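Local coordinates for protein peptidoglycan DD-endopeptidase ShyB (Vibrio cholerae, PDB 2GU1) that cuts the peptide cross-links between peptidoglycan strands as a zinc-dependent DD-endopeptidase, probably making room for new glycans during cell wall growth, at residues Ile31-Lys34 against Ile35-Val38; Thr80-Asn83 against Asp84-Ser88; Asn108-Phe111 against Ser112-Ala115; Val125-Ile128 against Thr129-Lys133; Ile284-Lys287 against Lys288-Val292. All blocks are in the same frame, centred on the assembly; numbering follows the deposited sequence.

Contact 1: Ile31-Lys34 against Ile35-Val38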
# COMPACT_ATOMS: atom_id res chain seq x y z
N ILE A 31 -23.05 -13.30 1.69
CA ILE A 31 -22.11 -13.05 2.78
C ILE A 31 -20.82 -12.49 2.21
O ILE A 31 -20.18 -11.63 2.81
CB ILE A 31 -21.81 -14.35 3.56
CG1 ILE A 31 -23.10 -14.87 4.22
CG2 ILE A 31 -20.71 -14.10 4.58
CD1 ILE A 31 -23.79 -13.88 5.15
N LEU A 32 -20.43 -12.98 1.04
CA LEU A 32 -19.24 -12.45 0.39
C LEU A 32 -19.46 -10.94 0.19
O LEU A 32 -18.59 -10.13 0.50
CB LEU A 32 -19.05 -13.13 -0.97
CG LEU A 32 -18.01 -12.47 -1.87
CD1 LEU A 32 -16.70 -12.36 -1.12
CD2 LEU A 32 -17.86 -13.27 -3.15
N GLN A 33 -20.64 -10.57 -0.29
CA GLN A 33 -20.97 -9.16 -0.52
C GLN A 33 -20.93 -8.28 0.73
O GLN A 33 -20.59 -7.10 0.66
CB GLN A 33 -22.35 -9.03 -1.18
CG GLN A 33 -22.42 -9.57 -2.60
CD GLN A 33 -21.10 -9.39 -3.34
OE1 GLN A 33 -20.29 -10.31 -3.43
NE2 GLN A 33 -20.87 -8.18 -3.84
N LYS A 34 -21.27 -8.85 1.89
CA LYS A 34 -21.23 -8.07 3.12
C LYS A 34 -19.78 -7.80 3.53
O LYS A 34 -19.47 -6.74 4.11
CB LYS A 34 -21.97 -8.79 4.25
CG LYS A 34 -23.49 -8.88 4.05
CD LYS A 34 -24.08 -7.52 3.62
CE LYS A 34 -23.70 -6.38 4.58
NZ LYS A 34 -23.99 -5.02 4.00
N ILE A 35 -18.90 -8.75 3.24
CA ILE A 35 -17.48 -8.60 3.56
C ILE A 35 -16.87 -7.57 2.61
O ILE A 35 -16.12 -6.69 3.04
CB ILE A 35 -16.74 -9.95 3.41
CG1 ILE A 35 -17.23 -10.92 4.50
CG2 ILE A 35 -15.24 -9.76 3.48
CD1 ILE A 35 -17.03 -10.42 5.92
N LEU A 36 -17.19 -7.67 1.33
CA LEU A 36 -16.69 -6.74 0.33
C LEU A 36 -17.18 -5.32 0.65
O LEU A 36 -16.45 -4.34 0.48
CB LEU A 36 -17.17 -7.16 -1.06
CG LEU A 36 -16.22 -7.97 -1.96
CD1 LEU A 36 -15.36 -8.90 -1.14
CD2 LEU A 36 -17.04 -8.72 -2.99
N SER A 37 -18.42 -5.23 1.12
CA SER A 37 -19.03 -3.96 1.47
C SER A 37 -18.29 -3.22 2.58
O SER A 37 -18.01 -2.02 2.46
CB SER A 37 -20.48 -4.17 1.90
OG SER A 37 -21.09 -2.92 2.22
N VAL A 38 -17.97 -3.92 3.66
CA VAL A 38 -17.27 -3.26 4.74
C VAL A 38 -15.82 -3.00 4.34
O VAL A 38 -15.20 -2.05 4.83
CB VAL A 38 -17.34 -4.09 6.06
CG1 VAL A 38 -16.64 -5.42 5.88
CG2 VAL A 38 -16.74 -3.29 7.22
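Leu32 and Leu36, one helical turn apart, meet through their methyl groups: Leu32 CD1 lies 3.7 Å from Leu36 CD1, the two side chains passing each other at a slant. CG of Leu32 stands anti to the backbone N (chi1 168°), which swings the branched end forward along the helix to meet its neighbour. Leu36 has a second neighbour: its other methyl, CD2, sits 3.6 Å from Gln33 OE1. The bend of Gln33 at chi2 brings its amide alongside that methyl, the two chains crossing at an angle. Beneath this tight patch the backbone is regular alpha helix. Leu36 N gives a short, nearly straight bond to Leu32 O at 2.9 Å, and Ser37 N reaches Gln33 O at the same length but less directly.

The flank with Lys34 and Ser37 is looser. Lys34, kinked at both chi2 and chi3, curls forward until NZ comes within 4.0 Å of Ser37 OG, too far for more than a loose approach. Val38 N closes this turn on Lys34 O at 3.2 Å, coming in from above the carbonyl plane.

Helix 29-38 belongs to the LysM-like domain and is packed on several sides. Leu32 and Ile35 press on Phe22 of helix 18-24, Ile35 and Val38 reach Tyr79 of strand 75-81, Lys34 lies on Phe87 of strand 87-93, and Leu36 touches the loop residues Pro260 and Tyr261.

Contact 2: Thr80-Asn83 against Asp84-Ser88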
# COMPACT_ATOMS: atom_id res chain seq x y z
N THR A 80 -16.27 -8.78 11.82
CA THR A 80 -17.27 -9.37 12.70
C THR A 80 -18.72 -9.14 12.27
O THR A 80 -19.10 -8.02 11.93
CB THR A 80 -17.10 -8.85 14.13
OG1 THR A 80 -15.77 -9.14 14.58
CG2 THR A 80 -18.10 -9.51 15.07
N ARG A 81 -19.52 -10.21 12.29
CA ARG A 81 -20.92 -10.11 11.92
C ARG A 81 -21.72 -9.46 13.05
O ARG A 81 -21.55 -9.80 14.22
CB ARG A 81 -21.51 -11.49 11.60
CG ARG A 81 -23.00 -11.44 11.28
CD ARG A 81 -23.49 -12.67 10.53
NE ARG A 81 -23.30 -13.91 11.27
CZ ARG A 81 -23.88 -14.19 12.44
NH1 ARG A 81 -24.69 -13.32 13.00
NH2 ARG A 81 -23.64 -15.36 13.03
N GLU A 82 -22.58 -8.51 12.68
CA GLU A 82 -23.41 -7.79 13.64
C GLU A 82 -24.83 -8.37 13.66
O GLU A 82 -25.24 -9.08 12.74
CB GLU A 82 -23.46 -6.30 13.26
CG GLU A 82 -22.13 -5.56 13.34
CD GLU A 82 -21.60 -5.44 14.76
OE1 GLU A 82 -22.37 -5.68 15.71
OE2 GLU A 82 -20.41 -5.10 14.93
N ASN A 83 -25.59 -8.06 14.70
CA ASN A 83 -26.96 -8.56 14.80
C ASN A 83 -27.80 -8.16 13.60
O ASN A 83 -28.72 -8.88 13.21
CB ASN A 83 -27.63 -8.08 16.09
CG ASN A 83 -27.08 -8.76 17.33
OD1 ASN A 83 -27.07 -9.99 17.41
ND2 ASN A 83 -26.64 -7.97 18.30
N ASP A 84 -27.49 -7.01 13.00
CA ASP A 84 -28.26 -6.55 11.86
C ASP A 84 -27.86 -7.24 10.56
O ASP A 84 -28.38 -6.91 9.49
CB ASP A 84 -28.15 -5.03 11.71
CG ASP A 84 -26.73 -4.56 11.44
OD1 ASP A 84 -26.52 -3.34 11.31
OD2 ASP A 84 -25.82 -5.42 11.35
N GLY A 85 -26.94 -8.19 10.64
CA GLY A 85 -26.51 -8.91 9.45
C GLY A 85 -25.28 -8.34 8.77
O GLY A 85 -24.63 -9.03 7.98
N SER A 86 -24.95 -7.09 9.06
CA SER A 86 -23.78 -6.45 8.45
C SER A 86 -22.53 -6.90 9.19
O SER A 86 -22.61 -7.53 10.25
CB SER A 86 -23.89 -4.93 8.54
OG SER A 86 -23.77 -4.49 9.88
N PHE A 87 -21.37 -6.58 8.63
CA PHE A 87 -20.10 -6.92 9.25
C PHE A 87 -19.36 -5.65 9.63
O PHE A 87 -19.37 -4.68 8.87
CB PHE A 87 -19.23 -7.73 8.28
CG PHE A 87 -19.48 -9.21 8.32
CD1 PHE A 87 -18.57 -10.06 8.94
CD2 PHE A 87 -20.62 -9.75 7.74
CE1 PHE A 87 -18.80 -11.44 8.99
CE2 PHE A 87 -20.86 -11.13 7.79
CZ PHE A 87 -19.95 -11.97 8.41
N SER A 88 -18.75 -5.65 10.80
CA SER A 88 -17.98 -4.51 11.28
C SER A 88 -16.49 -4.86 11.19
O SER A 88 -16.11 -6.03 11.27
CB SER A 88 -18.36 -4.17 12.72
OG SER A 88 -18.21 -5.29 13.57
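Arg81 lays its aliphatic stem across the ring of Phe87: CB stands over the ring face, 3.8 Å from the centroid, in a CH-pi contact. The side chains cross at a slant, and the guanidinium turns almost perpendicular to the ring (85°), leaving the CA and the methylenes to do the touching. Its charged end leads off to a salt bridge with Asp59, while NE bonds to Leu64 O.

On the other face of the hairpin, Glu82 bends at chi2 and turns its carboxylate back along the strand. Ser88 OG donates to Glu82 OE2 at 2.6 Å, meeting it on the anti side and slightly out of the carboxylate plane. Asp84 turns inward at the loop, where OD2 takes two bonds from one residue and from the same face: Ser86 N at 3.0 Å and Ser86 OG at 2.7 Å. The backbone bond makes an Asx turn, and the pair should hold the carboxylate's rotation; Arg228 binds its other oxygen.

The strands are laced by Thr80 and Ser88, bonded in both directions, and just beyond them Glu82 N bonds to Ser86 O at 2.6 Å. With a type I turn from Glu82 to Gly85, this is the tip of an antiparallel beta hairpin joining strands 75-81 and 87-93 of the LysM-like domain.

Contact 3: Asn108-Phe111 against Ser112-Ala115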
# COMPACT_ATOMS: atom_id res chain seq x y z
N ASN A 108 32.19 -7.30 -7.45
CA ASN A 108 33.04 -8.28 -8.14
C ASN A 108 32.08 -8.97 -9.08
O ASN A 108 32.46 -9.66 -10.02
CB ASN A 108 33.64 -9.31 -7.18
CG ASN A 108 34.21 -8.69 -5.92
OD1 ASN A 108 34.66 -7.54 -5.92
ND2 ASN A 108 34.20 -9.45 -4.84
N GLY A 109 30.81 -8.82 -8.75
CA GLY A 109 29.72 -9.31 -9.57
C GLY A 109 29.25 -7.89 -9.79
O GLY A 109 30.02 -6.96 -9.55
N SER A 110 28.02 -7.67 -10.23
CA SER A 110 27.56 -6.30 -10.38
C SER A 110 26.88 -6.00 -9.05
O SER A 110 26.69 -6.91 -8.24
CB SER A 110 26.56 -6.19 -11.52
OG SER A 110 25.49 -7.10 -11.31
N PHE A 111 26.51 -4.75 -8.80
CA PHE A 111 25.85 -4.43 -7.54
C PHE A 111 24.66 -5.35 -7.27
O PHE A 111 24.54 -5.92 -6.19
CB PHE A 111 25.36 -2.98 -7.51
CG PHE A 111 24.42 -2.69 -6.37
CD1 PHE A 111 24.86 -2.78 -5.05
CD2 PHE A 111 23.08 -2.38 -6.60
CE1 PHE A 111 23.98 -2.58 -3.98
CE2 PHE A 111 22.20 -2.18 -5.55
CZ PHE A 111 22.65 -2.28 -4.23
N SER A 112 23.79 -5.50 -8.26
CA SER A 112 22.60 -6.34 -8.11
C SER A 112 22.92 -7.77 -7.70
O SER A 112 22.31 -8.30 -6.77
CB SER A 112 21.79 -6.35 -9.41
OG SER A 112 21.24 -5.08 -9.66
N VAL A 113 23.88 -8.39 -8.38
CA VAL A 113 24.28 -9.76 -8.09
C VAL A 113 24.87 -9.88 -6.69
O VAL A 113 24.48 -10.75 -5.91
CB VAL A 113 25.31 -10.27 -9.11
CG1 VAL A 113 25.76 -11.67 -8.75
CG2 VAL A 113 24.71 -10.24 -10.51
N SER A 114 25.81 -8.99 -6.39
CA SER A 114 26.47 -8.98 -5.09
C SER A 114 25.49 -8.68 -3.96
O SER A 114 25.63 -9.21 -2.85
CB SER A 114 27.59 -7.93 -5.09
OG SER A 114 28.26 -7.90 -3.85
N ALA A 115 24.50 -7.83 -4.23
CA ALA A 115 23.49 -7.47 -3.25
C ALA A 115 22.59 -8.66 -2.94
O ALA A 115 22.24 -8.91 -1.78
CB ALA A 115 22.65 -6.29 -3.77
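Phe111 and Ala115 pack one turn apart at the start of helix 111-117, whose N-cap position is taken by Ser110. In the Phe111 side chain, CB lies 3.1 Å from Ser112 N, a closeness set by the chain itself. CG follows anti to the backbone N (chi1 168°), which carries the ring forward along the helix toward the next turn. CD2 remains near Ser112 N, whereas the far part of the ring has moved on: CE1 is 3.9 Å and CZ 4.0 Å from Ala115 CB. That methyl sits over one ring face, displaced toward the rim, and makes a CH-pi contact 21° off the ring normal. Phe148 and Phe172 both meet the ring edge-to-face. Ile128 and Thr129 of helix 122-132 also pack against it, so the buried Phe111 ties the start of helix 111-117 to helix 122-132 and to the two phenylalanines within the Csd3-like second domain.

The backbone supports this pairing with Ala115 N bonded to Phe111 O at 2.7 Å, and with Ser114 N bonded to Ser110 O at 2.9 Å, almost linear at 174°. Ser114 also reaches back before the helix, where its OG bonds to Glu106 O. On the exposed side Ser110 and Val113 meet: the serine's hydroxyl oxygen, OG, touches the valine methyl CG2 at 3.3 Å.

Contact 4: Val125-Ile128 against Thr129-Lys133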
# COMPACT_ATOMS: atom_id res chain seq x y z
N VAL A 125 16.69 -4.46 -3.80
CA VAL A 125 17.66 -4.01 -4.79
C VAL A 125 17.01 -2.95 -5.68
O VAL A 125 17.64 -1.94 -6.02
CB VAL A 125 18.15 -5.18 -5.66
CG1 VAL A 125 19.05 -4.67 -6.79
CG2 VAL A 125 18.90 -6.18 -4.80
N ALA A 126 15.76 -3.18 -6.06
CA ALA A 126 15.03 -2.24 -6.89
C ALA A 126 14.88 -0.91 -6.15
O ALA A 126 15.12 0.16 -6.71
CB ALA A 126 13.66 -2.80 -7.24
N ASN A 127 14.48 -0.98 -4.88
CA ASN A 127 14.31 0.23 -4.07
C ASN A 127 15.63 1.00 -4.03
O ASN A 127 15.67 2.22 -4.21
CB ASN A 127 13.86 -0.14 -2.65
CG ASN A 127 13.57 1.08 -1.78
OD1 ASN A 127 13.34 2.18 -2.29
ND2 ASN A 127 13.56 0.88 -0.46
N ILE A 128 16.72 0.27 -3.81
CA ILE A 128 18.05 0.89 -3.75
C ILE A 128 18.44 1.56 -5.06
O ILE A 128 18.85 2.73 -5.07
CB ILE A 128 19.13 -0.15 -3.37
CG1 ILE A 128 18.90 -0.63 -1.93
CG2 ILE A 128 20.52 0.45 -3.51
CD1 ILE A 128 19.81 -1.77 -1.49
N THR A 129 18.32 0.84 -6.18
CA THR A 129 18.69 1.43 -7.46
C THR A 129 17.79 2.62 -7.80
O THR A 129 18.24 3.58 -8.41
CB THR A 129 18.63 0.38 -8.61
OG1 THR A 129 17.35 -0.26 -8.63
CG2 THR A 129 19.71 -0.68 -8.41
N GLN A 130 16.53 2.55 -7.37
CA GLN A 130 15.58 3.63 -7.61
C GLN A 130 16.02 4.89 -6.87
O GLN A 130 16.15 5.96 -7.46
CB GLN A 130 14.19 3.22 -7.12
CG GLN A 130 13.17 4.35 -7.10
CD GLN A 130 11.98 4.05 -6.18
OE1 GLN A 130 12.15 3.82 -4.97
NE2 GLN A 130 10.78 4.05 -6.75
N VAL A 131 16.25 4.76 -5.57
CA VAL A 131 16.68 5.88 -4.73
C VAL A 131 17.98 6.52 -5.19
O VAL A 131 18.09 7.74 -5.25
CB VAL A 131 16.85 5.43 -3.25
CG1 VAL A 131 17.57 6.51 -2.45
CG2 VAL A 131 15.49 5.13 -2.64
N MET A 132 18.97 5.70 -5.53
CA MET A 132 20.28 6.20 -5.93
C MET A 132 20.50 6.48 -7.42
O MET A 132 21.60 6.86 -7.82
CB MET A 132 21.37 5.22 -5.47
CG MET A 132 21.33 4.86 -3.99
SD MET A 132 21.53 6.31 -2.94
CE MET A 132 23.27 6.52 -2.99
N LYS A 133 19.47 6.32 -8.24
CA LYS A 133 19.63 6.51 -9.69
C LYS A 133 20.30 7.80 -10.17
O LYS A 133 21.06 7.77 -11.14
CB LYS A 133 18.28 6.34 -10.40
CG LYS A 133 17.30 7.47 -10.19
CD LYS A 133 16.16 7.34 -11.20
CE LYS A 133 15.15 8.47 -11.05
NZ LYS A 133 14.43 8.39 -9.76
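Thr129 turns its hydroxyl back onto the preceding turn of helix 122-132, the second of two successive helices in the Csd3-like domain. OG1 lies 3.0 Å from Ala126 O and 3.1 Å from Val125 O, with one proton to offer and two carbonyls within its range. The placement follows from chi1 of 54°, which sets OG1 between the backbone N and the carbonyl carbon and turns it back toward both acceptors. Val125 O is already used by Thr129 N at 2.9 Å in a nearly straight bond, so this carbonyl has main chain and side chain of the same residue close by. The threonine methyl CG2 also lies near Val125 O, at 3.4 Å, and comes to 4.4 Å from Val125 CG1, a light contact.

On another flank Asn127 and Val131 run side by side, pointing the same way. CG of Asn127 is anti to the backbone N (chi1 -176°), which sends its amide forward along the valine. Beneath them Val131 N bonds to Asn127 O at 2.9 Å in the regular helical pattern.

A wider ring of residues positions the helix. Val125 packs on Ser112 and Ala115 of helix 111-117, and Ile128 packs on Ile167 and Ile170 of strand 160-173. Met132, doubled up by bends at chi2 and chi3, presses on Ile170, Val179 and Phe138. At its root, Met132 CG rests 3.4 Å from Ile128 O, the carbonyl that accepts Met132 N at 3.0 Å.

Contact 5: Ile284-Lys287 against Lys288-Val292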
# COMPACT_ATOMS: atom_id res chain seq x y z
N ILE A 284 -9.84 3.59 -16.39
CA ILE A 284 -8.43 3.57 -15.96
C ILE A 284 -7.57 3.59 -17.23
O ILE A 284 -7.76 2.76 -18.12
CB ILE A 284 -8.12 2.30 -15.11
CG1 ILE A 284 -8.76 2.45 -13.72
CG2 ILE A 284 -6.60 2.09 -14.98
CD1 ILE A 284 -8.62 1.24 -12.82
N LEU A 285 -6.64 4.54 -17.30
CA LEU A 285 -5.79 4.69 -18.48
C LEU A 285 -4.38 4.13 -18.39
O LEU A 285 -3.55 4.37 -19.27
CB LEU A 285 -5.71 6.18 -18.86
CG LEU A 285 -7.02 6.86 -19.24
CD1 LEU A 285 -6.78 8.36 -19.39
CD2 LEU A 285 -7.57 6.27 -20.55
N VAL A 286 -4.09 3.39 -17.32
CA VAL A 286 -2.76 2.82 -17.14
C VAL A 286 -2.90 1.34 -16.78
O VAL A 286 -4.00 0.87 -16.50
CB VAL A 286 -1.98 3.54 -16.02
CG1 VAL A 286 -1.57 4.93 -16.48
CG2 VAL A 286 -2.83 3.64 -14.77
N LYS A 287 -1.79 0.62 -16.77
CA LYS A 287 -1.82 -0.80 -16.44
C LYS A 287 -0.78 -1.14 -15.38
O LYS A 287 0.14 -0.36 -15.13
CB LYS A 287 -1.57 -1.64 -17.70
CG LYS A 287 -1.64 -3.13 -17.45
CD LYS A 287 -1.32 -3.94 -18.69
CE LYS A 287 -1.38 -5.43 -18.39
NZ LYS A 287 -0.44 -5.81 -17.30
N LYS A 288 -0.93 -2.32 -14.77
CA LYS A 288 0.01 -2.77 -13.76
C LYS A 288 1.43 -2.70 -14.30
O LYS A 288 1.66 -2.92 -15.49
CB LYS A 288 -0.27 -4.22 -13.36
CG LYS A 288 -1.37 -4.41 -12.33
CD LYS A 288 -1.30 -5.81 -11.73
CE LYS A 288 0.05 -6.05 -11.07
NZ LYS A 288 0.21 -7.45 -10.57
N GLY A 289 2.38 -2.39 -13.42
CA GLY A 289 3.77 -2.32 -13.82
C GLY A 289 4.17 -1.04 -14.53
O GLY A 289 5.35 -0.73 -14.63
N GLN A 290 3.19 -0.30 -15.04
CA GLN A 290 3.50 0.93 -15.75
C GLN A 290 4.00 1.99 -14.77
O GLN A 290 3.42 2.18 -13.70
CB GLN A 290 2.27 1.45 -16.50
CG GLN A 290 2.54 2.73 -17.28
CD GLN A 290 1.36 3.18 -18.12
OE1 GLN A 290 1.44 4.18 -18.83
NE2 GLN A 290 0.25 2.44 -18.05
N LEU A 291 5.08 2.66 -15.14
CA LEU A 291 5.64 3.72 -14.32
C LEU A 291 4.99 5.03 -14.74
O LEU A 291 4.80 5.28 -15.93
CB LEU A 291 7.15 3.82 -14.49
CG LEU A 291 8.02 3.10 -13.45
CD1 LEU A 291 7.63 1.64 -13.36
CD2 LEU A 291 9.49 3.26 -13.83
N VAL A 292 4.65 5.86 -13.77
CA VAL A 292 4.02 7.13 -14.06
C VAL A 292 4.80 8.28 -13.45
O VAL A 292 5.61 8.09 -12.55
CB VAL A 292 2.57 7.16 -13.53
CG1 VAL A 292 1.74 6.10 -14.25
CG2 VAL A 292 2.55 6.90 -12.02
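Val286 lies against the end of Gln290, the two side chains crossing at about a right angle. The valine methyl CG1 is 3.8 Å from Gln290 CD, so one apolar branch rests on the glutamine's amide group. Gln290 gets there fully stretched: CG is anti to the backbone N (chi1 -179°) and the chain stays extended beyond it, spanning the mouth of the turn to the backbone around Val286 and Lys287. The same valine methyl faces a second partner deeper in, Val292 CG1, at 4.2 Å. This is the buried side of the loop, where Val286 also packs on Val253, Leu266 and Ile298, and Val292 on Ile268 and Ile298.

The lysines belong to the outer, exposed side. Lys287 is straight up to its last bend at chi4, and Lys288 folds at chi3; their NZ atoms stay 7.0 Å apart, a spacing that should ease the repulsion between like charges. Both lysines belong to the turn. Gln290 N bonds to Lys287 O at 3.1 Å, with the donor tilted from the carbonyl plane, and Gly289 takes a positive phi of 79°, a conformation glycine adopts easily.

Beyond the turn, the backbone of Gly289, Gln290 and Val292 is hydrogen-bonded to strand 251-259, at Val253 and Gly251. The motif is a type II beta turn, Lys287 to Gln290, leading into the short strand 291-292, which pairs antiparallel with strand 251-259 in the beta sheet of the M23 peptidase domain.

The five contacts follow one another along the chain and sample three family regions. Contacts 1 and 2, centres about 10 Å apart, share the LysM-like domain, where helix 29-38 lies on the hairpin of strands 75-81 and 87-93: Ile35 CD1 meets Phe87 CD1 at 3.4 Å. Contacts 3 and 4, centres about 13 Å apart, lie at successive Csd3-like-domain helices 111-117 and 122-132, which touch at Phe111 CZ and Ile128 CG2, 3.5 Å apart. These pairs stand on opposite sides of the chain's centre, the centres of contacts 1 and 3 being about 47 Å apart. Contact 5 lies in the M23 domain, its nearest atoms about 7 Å from contact 4. All five are packing within their own domains, away from the catalytic zinc.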